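Local atomic coordinates of 5-dehydro-2-deoxygluconokinase (Bacillus halodurans C-125, PDB entry 2QCV), a protein that probably phosphorylates 5-dehydro-2-deoxy-D-gluconate with ATP, a step of myo-inositol degradation, as a member of the PfkB (ribokinase-like) carbohydrate kinase family. Residues E77-M80 with R81-V85; V85-S88 with N89-V92; N132-Y135 with I136-S139; V158-A161 with I162-K166. All coordinates share one frame; numbering follows the deposited sequence. Where two conformers were deposited one is given.

Contact 1. Residues E77-M80 with R81-V85; sequences ESYM and RGVGV
Glu-77 and Arg-81 form an i to i+4 salt bridge on the last turns of helix 71-82, which a Schellman motif then closes. Followed outward, Arg-81 CB lies 3.3 Å from Glu-77 O, beside the backbone bond between Arg-81 N and that same oxygen. CG stands opposite the backbone N (chi1 177°), and a bend at chi3 turns the chain back along the helix. CD passes 3.5 Å from Glu-77 OE2. NE then bonds Glu-77 OE2 at 2.8 Å and NH2 bonds Glu-77 OE1 at 2.9 Å, both close to straight. The grip is therefore side-on, one nitrogen to each oxygen; both oxygens use their syn lone pairs, and the two planar groups lie 19° apart, nearly coplanar. Glu-77 OE2 also receives a hydrogen bond from Thr-87 OG1 in the loop beyond the helix. A glutamine in place of this glutamate would probably leave the Arg-81 guanidinium without its counter-charge and with one of the two N-H groups lacking its acceptor.

On another side of the helix, Val-83 CG1 sits over one face of the Tyr-79 ring, a CH-pi contact 4.2 Å from the ring centroid, while selenomethionine Met-80 packs against helix 46-56. Val-83 is the first residue to leave helical angles. Gly-84 follows with positive phi (99°), where a CB would press on the preceding carbonyl oxygen. The helix ends there: Gly-84 N bonds Arg-81 O, and Val-85 N reaches Met-80 O at 2.9 Å.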
ATOM      1  N   GLU A  77     -18.692   0.068 -21.920  1.00 27.64           N
ATOM      2  CA  GLU A  77     -20.077   0.561 -21.807  1.00 27.49           C
ATOM      3  C   GLU A  77     -20.764   0.588 -23.168  1.00 27.96           C
ATOM      4  O   GLU A  77     -21.895   0.151 -23.310  1.00 27.66           O
ATOM      5  CB  GLU A  77     -20.123   1.966 -21.178  1.00 28.30           C
ATOM      6  CG  GLU A  77     -21.538   2.479 -20.857  1.00 28.94           C
ATOM      7  CD  GLU A  77     -22.318   2.982 -22.061  1.00 35.09           C
ATOM      8  OE1 GLU A  77     -21.705   3.517 -23.044  1.00 30.85           O
ATOM      9  OE2 GLU A  77     -23.574   2.833 -22.050  1.00 29.74           O
ATOM     10  N   SER A  78     -20.075   1.113 -24.180  1.00 29.38           N
ATOM     11  CA  SER A  78     -20.659   1.248 -25.495  0.50 29.34           C
ATOM     12  C   SER A  78     -20.955  -0.088 -26.158  1.00 29.05           C
ATOM     13  O   SER A  78     -21.992  -0.240 -26.817  1.00 29.61           O
ATOM     14  CB  SER A  78     -19.763   2.117 -26.376  0.50 30.44           C
ATOM     15  OG  SER A  78     -19.641   3.394 -25.772  0.50 40.32           O
ATOM     16  N   TYR A  79     -20.044  -1.051 -25.995  1.00 29.54           N
ATOM     17  CA  TYR A  79     -20.231  -2.389 -26.525  1.00 28.64           C
ATOM     18  C   TYR A  79     -21.418  -3.102 -25.857  1.00 30.30           C
ATOM     19  O   TYR A  79     -22.292  -3.655 -26.534  1.00 28.41           O
ATOM     20  CB  TYR A  79     -18.972  -3.254 -26.335  1.00 31.37           C
ATOM     21  CG  TYR A  79     -19.165  -4.615 -26.972  1.00 30.15           C
ATOM     22  CD1 TYR A  79     -18.935  -4.806 -28.324  1.00 39.51           C
ATOM     23  CD2 TYR A  79     -19.650  -5.681 -26.244  1.00 28.41           C
ATOM     24  CE1 TYR A  79     -19.161  -6.039 -28.920  1.00 36.32           C
ATOM     25  CE2 TYR A  79     -19.884  -6.906 -26.832  1.00 32.55           C
ATOM     26  CZ  TYR A  79     -19.644  -7.073 -28.177  1.00 37.00           C
ATOM     27  OH  TYR A  79     -19.858  -8.307 -28.749  1.00 41.18           O
HETATM   28  N   MSE A  80     -21.428  -3.141 -24.523  1.00 26.47           N
HETATM   29  CA  MSE A  80     -22.530  -3.779 -23.814  1.00 29.74           C
HETATM   30  C   MSE A  80     -23.878  -3.163 -24.175  1.00 27.23           C
HETATM   31  O   MSE A  80     -24.832  -3.883 -24.440  1.00 29.61           O
HETATM   32  CB  MSE A  80     -22.253  -3.723 -22.310  1.00 28.83           C
HETATM   33  CG  MSE A  80     -21.041  -4.551 -21.963  1.00 31.28           C
HETATM   34 SE   MSE A  80     -20.653  -4.546 -20.019  0.75 40.56          SE
HETATM   35  CE  MSE A  80     -21.773  -6.041 -19.625  1.00 33.61           C
ATOM     36  N   ARG A  81     -23.953  -1.835 -24.207  1.00 26.73           N
ATOM     37  CA  ARG A  81     -25.155  -1.140 -24.611  1.00 29.30           C
ATOM     38  C   ARG A  81     -25.546  -1.505 -26.044  1.00 32.16           C
ATOM     39  O   ARG A  81     -26.719  -1.736 -26.349  1.00 30.06           O
ATOM     40  CB  ARG A  81     -24.967   0.368 -24.498  1.00 29.25           C
ATOM     41  CG  ARG A  81     -26.190   1.154 -24.974  1.00 35.55           C
ATOM     42  CD  ARG A  81     -26.223   2.528 -24.392  1.00 35.90           C
ATOM     43  NE  ARG A  81     -24.917   3.167 -24.455  1.00 32.47           N
ATOM     44  CZ  ARG A  81     -24.402   3.757 -25.523  1.00 43.08           C
ATOM     45  NH1 ARG A  81     -25.080   3.828 -26.658  1.00 41.01           N
ATOM     46  NH2 ARG A  81     -23.182   4.286 -25.448  1.00 39.19           N
ATOM     47  N   GLY A  82     -24.551  -1.590 -26.911  1.00 30.01           N
ATOM     48  CA  GLY A  82     -24.795  -1.886 -28.317  1.00 32.32           C
ATOM     49  C   GLY A  82     -25.309  -3.293 -28.539  1.00 33.76           C
ATOM     50  O   GLY A  82     -25.969  -3.532 -29.529  1.00 33.40           O
ATOM     51  N   VAL A  83     -24.999  -4.246 -27.648  1.00 29.99           N
ATOM     52  CA  VAL A  83     -25.550  -5.590 -27.765  1.00 29.76           C
ATOM     53  C   VAL A  83     -26.806  -5.814 -26.898  1.00 29.46           C
ATOM     54  O   VAL A  83     -27.305  -6.945 -26.781  1.00 32.47           O
ATOM     55  CB  VAL A  83     -24.516  -6.713 -27.485  1.00 29.10           C
ATOM     56  CG1 VAL A  83     -23.406  -6.609 -28.441  1.00 31.79           C
ATOM     57  CG2 VAL A  83     -23.995  -6.685 -26.025  1.00 31.10           C
ATOM     58  N   GLY A  84     -27.308  -4.737 -26.294  1.00 26.15           N
ATOM     59  CA  GLY A  84     -28.635  -4.745 -25.696  1.00 29.33           C
ATOM     60  C   GLY A  84     -28.595  -4.967 -24.192  1.00 31.24           C
ATOM     61  O   GLY A  84     -29.637  -5.191 -23.582  1.00 29.26           O
ATOM     62  N   VAL A  85     -27.415  -4.894 -23.578  1.00 28.79           N
ATOM     63  CA  VAL A  85     -27.327  -4.982 -22.109  1.00 29.29           C
ATOM     64  C   VAL A  85     -27.626  -3.600 -21.525  1.00 28.61           C
ATOM     65  O   VAL A  85     -27.138  -2.609 -22.037  1.00 28.42           O
ATOM     66  CB  VAL A  85     -25.945  -5.486 -21.627  1.00 28.01           C
ATOM     67  CG1 VAL A  85     -25.881  -5.543 -20.104  1.00 27.77           C
ATOM     68  CG2 VAL A  85     -25.628  -6.859 -22.179  1.00 28.83           C
TER

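Contact 2. Residues V85-S88 with N89-V92; sequences VDTS and NLVV
With OG lodged between its backbone N and carbonyl carbon (chi1 71°), Ser-88 can offer that oxygen to Asn-89, whose CG lies opposite its own carbonyl carbon (chi1 -82°) and swings the amide back over the Ser-88 peptide. Asn-89 ND2 donates to Ser-88 OG at 2.9 Å, and the oxygen lies only 3° out of the amide plane. The hydroxyl in turn donates to Asp-86, in the one of its two conformers described here: Ser-88 OG to Asp-86 OD1 is 2.5 Å, on the syn lone pair of the carboxylate. In this conformer OD1 takes a second bond from Ser-88 N at 2.9 Å, from above the carboxylate plane, which makes an Asx turn.

The Asx turn leads into a type I beta turn from Thr-87 to Leu-90, closed by Leu-90 N to Thr-87 O at 3.2 Å. A water bridges the loop as well, donating to Asp-86 O and accepting from Asn-89 N at 2.9 Å. On the apolar side Leu-90 CD1 touches Thr-87 CB at 3.9 Å and lies beside Thr-87 CG2. These turns join helix 71-82 to strand 90-92, an outer strand of the large sheet within this chain, in a beta-alpha-beta unit that starts with strand 61-67. Leu-90 packs on Phe-63 and Ile-67 of that first strand.

In this Asp-86 conformer the bonds run one way, from amide through hydroxyl to carboxylate, so each may polarise the next, and the negative charge is probably eased by the two Ser-88 donors that meet OD1.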
ATOM      1  N   VAL A  85     -27.415  -4.894 -23.578  1.00 28.79           N
ATOM      2  CA  VAL A  85     -27.327  -4.982 -22.109  1.00 29.29           C
ATOM      3  C   VAL A  85     -27.626  -3.600 -21.525  1.00 28.61           C
ATOM      4  O   VAL A  85     -27.138  -2.609 -22.037  1.00 28.42           O
ATOM      5  CB  VAL A  85     -25.945  -5.486 -21.627  1.00 28.01           C
ATOM      6  CG1 VAL A  85     -25.881  -5.543 -20.104  1.00 27.77           C
ATOM      7  CG2 VAL A  85     -25.628  -6.859 -22.179  1.00 28.83           C
ATOM      8  N   ASP A  86     -28.413  -3.520 -20.448  1.00 29.58           N
ATOM      9  CA  ASP A  86     -28.618  -2.248 -19.745  0.50 30.70           C
ATOM     10  C   ASP A  86     -27.339  -1.844 -19.005  1.00 31.69           C
ATOM     11  O   ASP A  86     -26.820  -2.618 -18.199  1.00 28.87           O
ATOM     12  CB  ASP A  86     -29.770  -2.371 -18.755  0.50 32.09           C
ATOM     13  CG  ASP A  86     -30.106  -1.059 -18.081  0.50 31.48           C
ATOM     14  OD1 ASP A  86     -29.379  -0.644 -17.152  0.50 35.70           O
ATOM     15  OD2 ASP A  86     -31.120  -0.449 -18.466  0.50 35.13           O
ATOM     16  N   THR A  87     -26.855  -0.618 -19.270  1.00 29.60           N
ATOM     17  CA  THR A  87     -25.613  -0.112 -18.674  1.00 28.47           C
ATOM     18  C   THR A  87     -25.855   1.031 -17.677  1.00 27.62           C
ATOM     19  O   THR A  87     -24.899   1.704 -17.249  1.00 26.22           O
ATOM     20  CB  THR A  87     -24.620   0.346 -19.775  1.00 28.99           C
ATOM     21  OG1 THR A  87     -25.171   1.440 -20.553  1.00 29.13           O
ATOM     22  CG2 THR A  87     -24.256  -0.855 -20.665  1.00 25.89           C
ATOM     23  N   SER A  88     -27.109   1.213 -17.281  1.00 28.12           N
ATOM     24  CA  SER A  88     -27.508   2.260 -16.329  1.00 28.91           C
ATOM     25  C   SER A  88     -26.819   2.205 -14.963  1.00 29.08           C
ATOM     26  O   SER A  88     -26.675   3.240 -14.303  1.00 28.76           O
ATOM     27  CB  SER A  88     -29.035   2.267 -16.118  1.00 29.96           C
ATOM     28  OG  SER A  88     -29.462   1.153 -15.380  1.00 30.37           O
ATOM     29  N   ASN A  89     -26.361   1.032 -14.555  1.00 25.89           N
ATOM     30  CA  ASN A  89     -25.740   0.850 -13.237  1.00 28.50           C
ATOM     31  C   ASN A  89     -24.256   0.488 -13.333  1.00 30.31           C
ATOM     32  O   ASN A  89     -23.636  -0.069 -12.408  1.00 31.53           O
ATOM     33  CB  ASN A  89     -26.551  -0.187 -12.440  1.00 29.74           C
ATOM     34  CG  ASN A  89     -27.789   0.427 -11.776  1.00 30.80           C
ATOM     35  OD1 ASN A  89     -27.868   0.446 -10.559  1.00 30.27           O
ATOM     36  ND2 ASN A  89     -28.757   0.933 -12.581  1.00 25.87           N
ATOM     37  N   LEU A  90     -23.655   0.824 -14.475  1.00 29.96           N
ATOM     38  CA  LEU A  90     -22.226   0.835 -14.573  1.00 28.85           C
ATOM     39  C   LEU A  90     -21.781   2.138 -13.948  1.00 32.39           C
ATOM     40  O   LEU A  90     -22.315   3.201 -14.259  1.00 37.05           O
ATOM     41  CB  LEU A  90     -21.763   0.786 -16.002  1.00 31.09           C
ATOM     42  CG  LEU A  90     -21.930  -0.479 -16.773  1.00 35.39           C
ATOM     43  CD1 LEU A  90     -21.159  -0.320 -18.119  1.00 33.40           C
ATOM     44  CD2 LEU A  90     -21.415  -1.651 -15.990  1.00 38.37           C
ATOM     45  N   VAL A  91     -20.846   2.071 -13.030  1.00 29.10           N
ATOM     46  CA  VAL A  91     -20.373   3.268 -12.363  1.00 29.19           C
ATOM     47  C   VAL A  91     -18.957   3.565 -12.825  1.00 29.64           C
ATOM     48  O   VAL A  91     -18.118   2.670 -12.920  1.00 26.55           O
ATOM     49  CB  VAL A  91     -20.477   3.149 -10.812  1.00 30.78           C
ATOM     50  CG1 VAL A  91     -19.853   1.870 -10.304  1.00 35.20           C
ATOM     51  CG2 VAL A  91     -19.840   4.366 -10.111  1.00 33.26           C
ATOM     52  N   VAL A  92     -18.678   4.836 -13.086  1.00 28.63           N
ATOM     53  CA  VAL A  92     -17.332   5.217 -13.536  1.00 29.25           C
ATOM     54  C   VAL A  92     -16.439   5.556 -12.346  1.00 30.59           C
ATOM     55  O   VAL A  92     -16.759   6.385 -11.491  1.00 32.79           O
ATOM     56  CB  VAL A  92     -17.365   6.360 -14.533  1.00 30.89           C
ATOM     57  CG1 VAL A  92     -15.948   6.740 -14.989  1.00 25.64           C
ATOM     58  CG2 VAL A  92     -18.219   5.987 -15.691  1.00 31.68           C
TER
HETATM   59  O   HOH W   1     -25.899  -1.457 -15.869  1.00 26.34           O

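Contact 3. Residues N132-Y135 with I136-S139; sequences NEAY and IRRS
Ile-136 fills the tight side, its CG1 lying 3.6 Å from Asn-132 O while Ile-136 N bonds that oxygen almost straight. Its side chain packs on Ala-161 and Ala-165 of helix 154-167. Tyr-135 is buried too, its hydroxyl bonded to Phe-63 N and its ring meeting Phe-12.

This is the short helix 133-136 leading into strand 139-145. Asn-132 is its N-cap, OD1 accepting weakly from Ala-134 N and Tyr-135 N, and a type I beta turn from Ile-136 to Ser-139 follows.

The solvent side belongs to Arg-137 and Ala-134. Arg-137 leaves the backbone with CG between N and carbonyl carbon (chi1 71°) and runs out extended; Ala-134 CA lies 3.6 Å from its guanidinium plane, offset toward the rim. Water joins Arg-137 NE (2.9 Å) to Ala-134 O (2.6 Å); another, bonded to NH1, links weakly to Glu-133 OE2, which Asn-168 ND2 bonds, while OE1 salt-bridges Arg-167. Arg-138 lies between this side and buried Tyr-135: bent at chi3, it brings NH2 to the ring edge, 3.7 Å from Tyr-135 CD1, planes 63° apart. An alanine here would probably leave that edge less covered and Glu-11 without its weak ion-pair partner.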
ATOM      1  N   ASN A 132     -27.686  -0.735  -6.001  1.00 27.78           N
ATOM      2  CA  ASN A 132     -29.027  -0.139  -5.962  1.00 25.70           C
ATOM      3  C   ASN A 132     -30.139  -1.197  -5.853  1.00 26.90           C
ATOM      4  O   ASN A 132     -30.385  -1.967  -6.795  1.00 26.22           O
ATOM      5  CB  ASN A 132     -29.232   0.721  -7.205  1.00 28.20           C
ATOM      6  CG  ASN A 132     -30.488   1.593  -7.125  1.00 34.52           C
ATOM      7  OD1 ASN A 132     -31.513   1.171  -6.628  1.00 49.88           O
ATOM      8  ND2 ASN A 132     -30.378   2.840  -7.584  1.00 43.46           N
ATOM      9  N   GLU A 133     -30.844  -1.197  -4.733  1.00 25.40           N
ATOM     10  CA  GLU A 133     -31.975  -2.121  -4.532  1.00 25.60           C
ATOM     11  C   GLU A 133     -33.078  -1.984  -5.559  1.00 26.84           C
ATOM     12  O   GLU A 133     -33.644  -3.009  -5.969  1.00 25.32           O
ATOM     13  CB  GLU A 133     -32.535  -1.989  -3.115  1.00 26.06           C
ATOM     14  CG  GLU A 133     -33.607  -2.989  -2.764  1.00 29.33           C
ATOM     15  CD  GLU A 133     -33.881  -3.021  -1.277  1.00 30.58           C
ATOM     16  OE1 GLU A 133     -33.277  -2.174  -0.536  1.00 29.61           O
ATOM     17  OE2 GLU A 133     -34.628  -3.918  -0.859  1.00 30.76           O
ATOM     18  N   ALA A 134     -33.368  -0.734  -5.997  1.00 25.69           N
ATOM     19  CA  ALA A 134     -34.409  -0.463  -6.991  1.00 28.38           C
ATOM     20  C   ALA A 134     -34.091  -1.091  -8.341  1.00 29.54           C
ATOM     21  O   ALA A 134     -34.997  -1.439  -9.091  1.00 29.09           O
ATOM     22  CB  ALA A 134     -34.641   1.076  -7.152  1.00 28.93           C
ATOM     23  N   TYR A 135     -32.806  -1.304  -8.616  1.00 28.26           N
ATOM     24  CA  TYR A 135     -32.384  -1.913  -9.866  1.00 26.98           C
ATOM     25  C   TYR A 135     -32.485  -3.414  -9.743  1.00 23.97           C
ATOM     26  O   TYR A 135     -33.108  -4.074 -10.552  1.00 22.79           O
ATOM     27  CB  TYR A 135     -30.955  -1.535 -10.155  1.00 26.33           C
ATOM     28  CG  TYR A 135     -30.445  -1.908 -11.518  1.00 24.89           C
ATOM     29  CD1 TYR A 135     -31.106  -1.548 -12.665  1.00 26.22           C
ATOM     30  CD2 TYR A 135     -29.249  -2.606 -11.654  1.00 26.26           C
ATOM     31  CE1 TYR A 135     -30.565  -1.852 -13.924  1.00 28.02           C
ATOM     32  CE2 TYR A 135     -28.749  -2.924 -12.888  1.00 24.04           C
ATOM     33  CZ  TYR A 135     -29.385  -2.525 -14.012  1.00 29.41           C
ATOM     34  OH  TYR A 135     -28.807  -2.834 -15.227  1.00 29.52           O
ATOM     35  N   ILE A 136     -31.874  -3.956  -8.708  1.00 25.22           N
ATOM     36  CA  ILE A 136     -31.899  -5.412  -8.473  1.00 25.01           C
ATOM     37  C   ILE A 136     -33.315  -5.997  -8.455  1.00 27.89           C
ATOM     38  O   ILE A 136     -33.593  -7.022  -9.081  1.00 25.83           O
ATOM     39  CB  ILE A 136     -31.139  -5.751  -7.153  1.00 24.88           C
ATOM     40  CG1 ILE A 136     -29.643  -5.465  -7.321  1.00 28.96           C
ATOM     41  CG2 ILE A 136     -31.402  -7.200  -6.689  1.00 24.55           C
ATOM     42  CD1 ILE A 136     -28.802  -5.603  -5.995  1.00 26.24           C
ATOM     43  N   ARG A 137     -34.246  -5.325  -7.789  1.00 27.76           N
ATOM     44  CA  ARG A 137     -35.593  -5.855  -7.702  1.00 26.98           C
ATOM     45  C   ARG A 137     -36.392  -5.934  -9.010  1.00 27.40           C
ATOM     46  O   ARG A 137     -37.447  -6.540  -9.014  1.00 26.87           O
ATOM     47  CB  ARG A 137     -36.400  -5.123  -6.657  1.00 28.23           C
ATOM     48  CG  ARG A 137     -36.762  -3.753  -7.031  1.00 26.84           C
ATOM     49  CD  ARG A 137     -37.369  -3.063  -5.815  1.00 36.13           C
ATOM     50  NE  ARG A 137     -37.766  -1.713  -6.164  1.00 45.10           N
ATOM     51  CZ  ARG A 137     -37.815  -0.691  -5.302  1.00 54.61           C
ATOM     52  NH1 ARG A 137     -37.485  -0.842  -4.019  1.00 57.38           N
ATOM     53  NH2 ARG A 137     -38.172   0.507  -5.739  1.00 47.34           N
ATOM     54  N   ARG A 138     -35.879  -5.348 -10.089  1.00 27.66           N
ATOM     55  CA  ARG A 138     -36.509  -5.429 -11.416  1.00 27.49           C
ATOM     56  C   ARG A 138     -36.117  -6.661 -12.188  1.00 26.86           C
ATOM     57  O   ARG A 138     -36.491  -6.817 -13.349  1.00 28.49           O
ATOM     58  CB  ARG A 138     -36.063  -4.227 -12.233  1.00 27.77           C
ATOM     59  CG  ARG A 138     -36.360  -2.965 -11.501  1.00 36.31           C
ATOM     60  CD  ARG A 138     -36.633  -1.831 -12.397  1.00 42.74           C
ATOM     61  NE  ARG A 138     -35.473  -1.104 -12.789  1.00 45.99           N
ATOM     62  CZ  ARG A 138     -35.161  -0.763 -14.040  1.00 47.92           C
ATOM     63  NH1 ARG A 138     -35.885  -1.117 -15.101  1.00 50.88           N
ATOM     64  NH2 ARG A 138     -34.075  -0.065 -14.222  1.00 37.11           N
ATOM     65  N   SER A 139     -35.343  -7.525 -11.559  1.00 24.84           N
ATOM     66  CA  SER A 139     -34.819  -8.735 -12.217  1.00 26.81           C
ATOM     67  C   SER A 139     -35.358 -10.057 -11.641  1.00 28.04           C
ATOM     68  O   SER A 139     -35.653 -10.176 -10.458  1.00 27.38           O
ATOM     69  CB  SER A 139     -33.298  -8.751 -12.159  1.00 26.51           C
ATOM     70  OG  SER A 139     -32.775  -9.780 -13.002  1.00 26.73           O
TER
HETATM   71  O   HOH W   2     -37.564  -3.155  -2.431  1.00 48.45           O
HETATM   72  O   HOH W   3     -37.545  -0.821  -8.888  1.00 33.95           O

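Contact 4. Residues V158-A161 with I162-K166; sequences VLKA and IRLAK
Lys-160 and Leu-164 meet one helical turn apart: Leu-164 CD2 touches Lys-160 CE at 3.8 Å, and both Leu-164 methyls lie beside Lys-160 CG. The lysine chain is fully extended, with CG opposite the backbone N (chi1 171°), so its methylenes run alongside the leucine before the amine departs. Leu-164 CD1 also comes within 3.3 Å of Lys-160 O, the carbonyl that Leu-164 N bonds at 3.0 Å. The other pair is Val-158 and Ile-162, where Val-158 CG1 meets Ile-162 CD1 at 3.9 Å. Ile-162 CG1, opposite its carbonyl carbon (chi1 -69°), lies 3.4 Å from Val-158 O and directs CD1 back toward the valine.

Behind these side chains stands the regular i to i+4 bonding of an alpha helix, from Ile-162 N to Val-158 O at 3.0 Å through to Ala-165 N to Ala-161 O at 2.8 Å. Helix 154-167 is the crossover of a beta-alpha-beta unit between strands 139-145 and 171-175, neighbouring parallel strands of the large sheet. The sheet-facing side carries Ala-161, Ala-165 and Ile-162: the two alanines rest on Leu-142, while Ile-162 reaches Val-144 and Val-172.

Elsewhere the helix faces a partner molecule. Lys-160 NZ forms a salt bridge with Glu-187 of the second subunit and also bonds Pro-128 O of its own chain. Arg-163 pairs with Glu-198 of that second subunit, and Leu-159 packs on its Val-191.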
ATOM      1  N   VAL A 158     -20.937  -7.144  -3.298  1.00 26.38           N
ATOM      2  CA  VAL A 158     -21.602  -8.398  -3.663  1.00 24.41           C
ATOM      3  C   VAL A 158     -22.455  -8.913  -2.520  1.00 25.82           C
ATOM      4  O   VAL A 158     -23.594  -9.340  -2.720  1.00 24.34           O
ATOM      5  CB  VAL A 158     -20.584  -9.470  -4.087  1.00 24.99           C
ATOM      6  CG1 VAL A 158     -21.241 -10.819  -4.245  1.00 25.99           C
ATOM      7  CG2 VAL A 158     -19.868  -9.021  -5.440  1.00 27.89           C
ATOM      8  N   LEU A 159     -21.913  -8.894  -1.305  1.00 23.76           N
ATOM      9  CA  LEU A 159     -22.700  -9.371  -0.165  1.00 25.54           C
ATOM     10  C   LEU A 159     -23.987  -8.526  -0.005  1.00 23.82           C
ATOM     11  O   LEU A 159     -25.075  -9.065   0.345  1.00 23.99           O
ATOM     12  CB  LEU A 159     -21.824  -9.424   1.095  1.00 23.00           C
ATOM     13  CG  LEU A 159     -20.663 -10.442   1.115  1.00 29.26           C
ATOM     14  CD1 LEU A 159     -19.806 -10.251   2.398  1.00 30.14           C
ATOM     15  CD2 LEU A 159     -21.234 -11.841   1.024  1.00 27.42           C
ATOM     16  N   LYS A 160     -23.880  -7.209  -0.211  1.00 25.28           N
ATOM     17  CA  LYS A 160     -25.044  -6.335  -0.154  1.00 23.39           C
ATOM     18  C   LYS A 160     -26.054  -6.694  -1.239  1.00 25.00           C
ATOM     19  O   LYS A 160     -27.249  -6.858  -0.974  1.00 24.12           O
ATOM     20  CB  LYS A 160     -24.653  -4.859  -0.277  1.00 24.88           C
ATOM     21  CG  LYS A 160     -25.871  -3.959  -0.435  1.00 24.27           C
ATOM     22  CD  LYS A 160     -25.451  -2.495  -0.360  1.00 23.72           C
ATOM     23  CE  LYS A 160     -26.668  -1.566  -0.632  1.00 25.55           C
ATOM     24  NZ  LYS A 160     -26.267  -0.103  -0.453  1.00 26.36           N
ATOM     25  N   ALA A 161     -25.573  -6.851  -2.465  1.00 23.36           N
ATOM     26  CA  ALA A 161     -26.436  -7.267  -3.606  1.00 27.59           C
ATOM     27  C   ALA A 161     -27.241  -8.536  -3.334  1.00 25.53           C
ATOM     28  O   ALA A 161     -28.440  -8.573  -3.602  1.00 23.07           O
ATOM     29  CB  ALA A 161     -25.589  -7.413  -4.890  1.00 26.00           C
ATOM     30  N   ILE A 162     -26.600  -9.541  -2.740  1.00 25.17           N
ATOM     31  CA  ILE A 162     -27.239 -10.816  -2.424  1.00 26.03           C
ATOM     32  C   ILE A 162     -28.373 -10.595  -1.417  1.00 24.22           C
ATOM     33  O   ILE A 162     -29.485 -11.062  -1.617  1.00 25.30           O
ATOM     34  CB  ILE A 162     -26.210 -11.860  -1.883  1.00 25.58           C
ATOM     35  CG1 ILE A 162     -25.246 -12.291  -3.003  1.00 29.35           C
ATOM     36  CG2 ILE A 162     -26.951 -13.082  -1.290  1.00 25.75           C
ATOM     37  CD1 ILE A 162     -23.971 -12.945  -2.494  1.00 27.48           C
ATOM     38  N   ARG A 163     -28.104  -9.838  -0.354  1.00 25.01           N
ATOM     39  CA  ARG A 163     -29.139  -9.509   0.631  1.00 26.70           C
ATOM     40  C   ARG A 163     -30.368  -8.817   0.021  1.00 26.85           C
ATOM     41  O   ARG A 163     -31.504  -9.177   0.292  1.00 23.54           O
ATOM     42  CB  ARG A 163     -28.575  -8.676   1.750  1.00 26.74           C
ATOM     43  CG  ARG A 163     -29.612  -8.369   2.855  1.00 27.68           C
ATOM     44  CD  ARG A 163     -28.964  -7.568   3.948  1.00 29.13           C
ATOM     45  NE  ARG A 163     -27.924  -8.303   4.671  1.00 25.32           N
ATOM     46  CZ  ARG A 163     -28.154  -9.221   5.605  1.00 27.66           C
ATOM     47  NH1 ARG A 163     -29.391  -9.586   5.910  1.00 28.49           N
ATOM     48  NH2 ARG A 163     -27.142  -9.828   6.181  1.00 28.00           N
ATOM     49  N   LEU A 164     -30.115  -7.824  -0.811  1.00 24.54           N
ATOM     50  CA  LEU A 164     -31.149  -7.073  -1.482  1.00 26.09           C
ATOM     51  C   LEU A 164     -31.921  -7.957  -2.442  1.00 25.19           C
ATOM     52  O   LEU A 164     -33.162  -7.906  -2.479  1.00 24.68           O
ATOM     53  CB  LEU A 164     -30.503  -5.864  -2.217  1.00 26.95           C
ATOM     54  CG  LEU A 164     -30.296  -4.593  -1.421  1.00 26.41           C
ATOM     55  CD1 LEU A 164     -29.716  -4.846  -0.038  1.00 30.05           C
ATOM     56  CD2 LEU A 164     -29.402  -3.666  -2.245  1.00 23.58           C
ATOM     57  N   ALA A 165     -31.216  -8.827  -3.183  1.00 25.27           N
ATOM     58  CA  ALA A 165     -31.892  -9.793  -4.065  1.00 23.81           C
ATOM     59  C   ALA A 165     -32.841 -10.665  -3.267  1.00 24.76           C
ATOM     60  O   ALA A 165     -34.041 -10.790  -3.565  1.00 26.14           O
ATOM     61  CB  ALA A 165     -30.851 -10.667  -4.839  1.00 24.01           C
ATOM     62  N   LYS A 166     -32.329 -11.260  -2.212  1.00 26.89           N
ATOM     63  CA  LYS A 166     -33.124 -12.216  -1.456  1.00 27.89           C
ATOM     64  C   LYS A 166     -34.406 -11.614  -0.888  1.00 26.21           C
ATOM     65  O   LYS A 166     -35.473 -12.253  -0.916  1.00 29.14           O
ATOM     66  CB  LYS A 166     -32.279 -12.843  -0.361  1.00 26.81           C
ATOM     67  CG  LYS A 166     -31.311 -13.891  -0.913  1.00 27.35           C
ATOM     68  CD  LYS A 166     -30.239 -14.185   0.061  1.00 31.94           C
ATOM     69  CE  LYS A 166     -30.681 -15.062   1.215  1.00 40.76           C
ATOM     70  NZ  LYS A 166     -30.790 -16.461   0.789  1.00 36.80           N
TER

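None of the four contacts nests in or crosses another; each is local, contact 1 ending a helix, contacts 2 and 3 closing turns, and contact 4 staying within one helix. From the N terminus, contact 1 ends helix 71-82, and contact 2 begins on the shared Val-85, turning the chain into strand 90-92. The two also touch where Glu-77 CG lies 3.9 Å from Leu-90 CD1. Contact 3 comes some forty residues later, yet packs on contact 2: Asn-89 CG is 3.4 Å from Tyr-135 CD2. It leads into strand 139-145, after which contact 4 lies on the returning helix 154-167, where Glu-133 CB meets Leu-164 CD2. Contacts 1 and 4 remain about 15 Å apart at their nearest atoms.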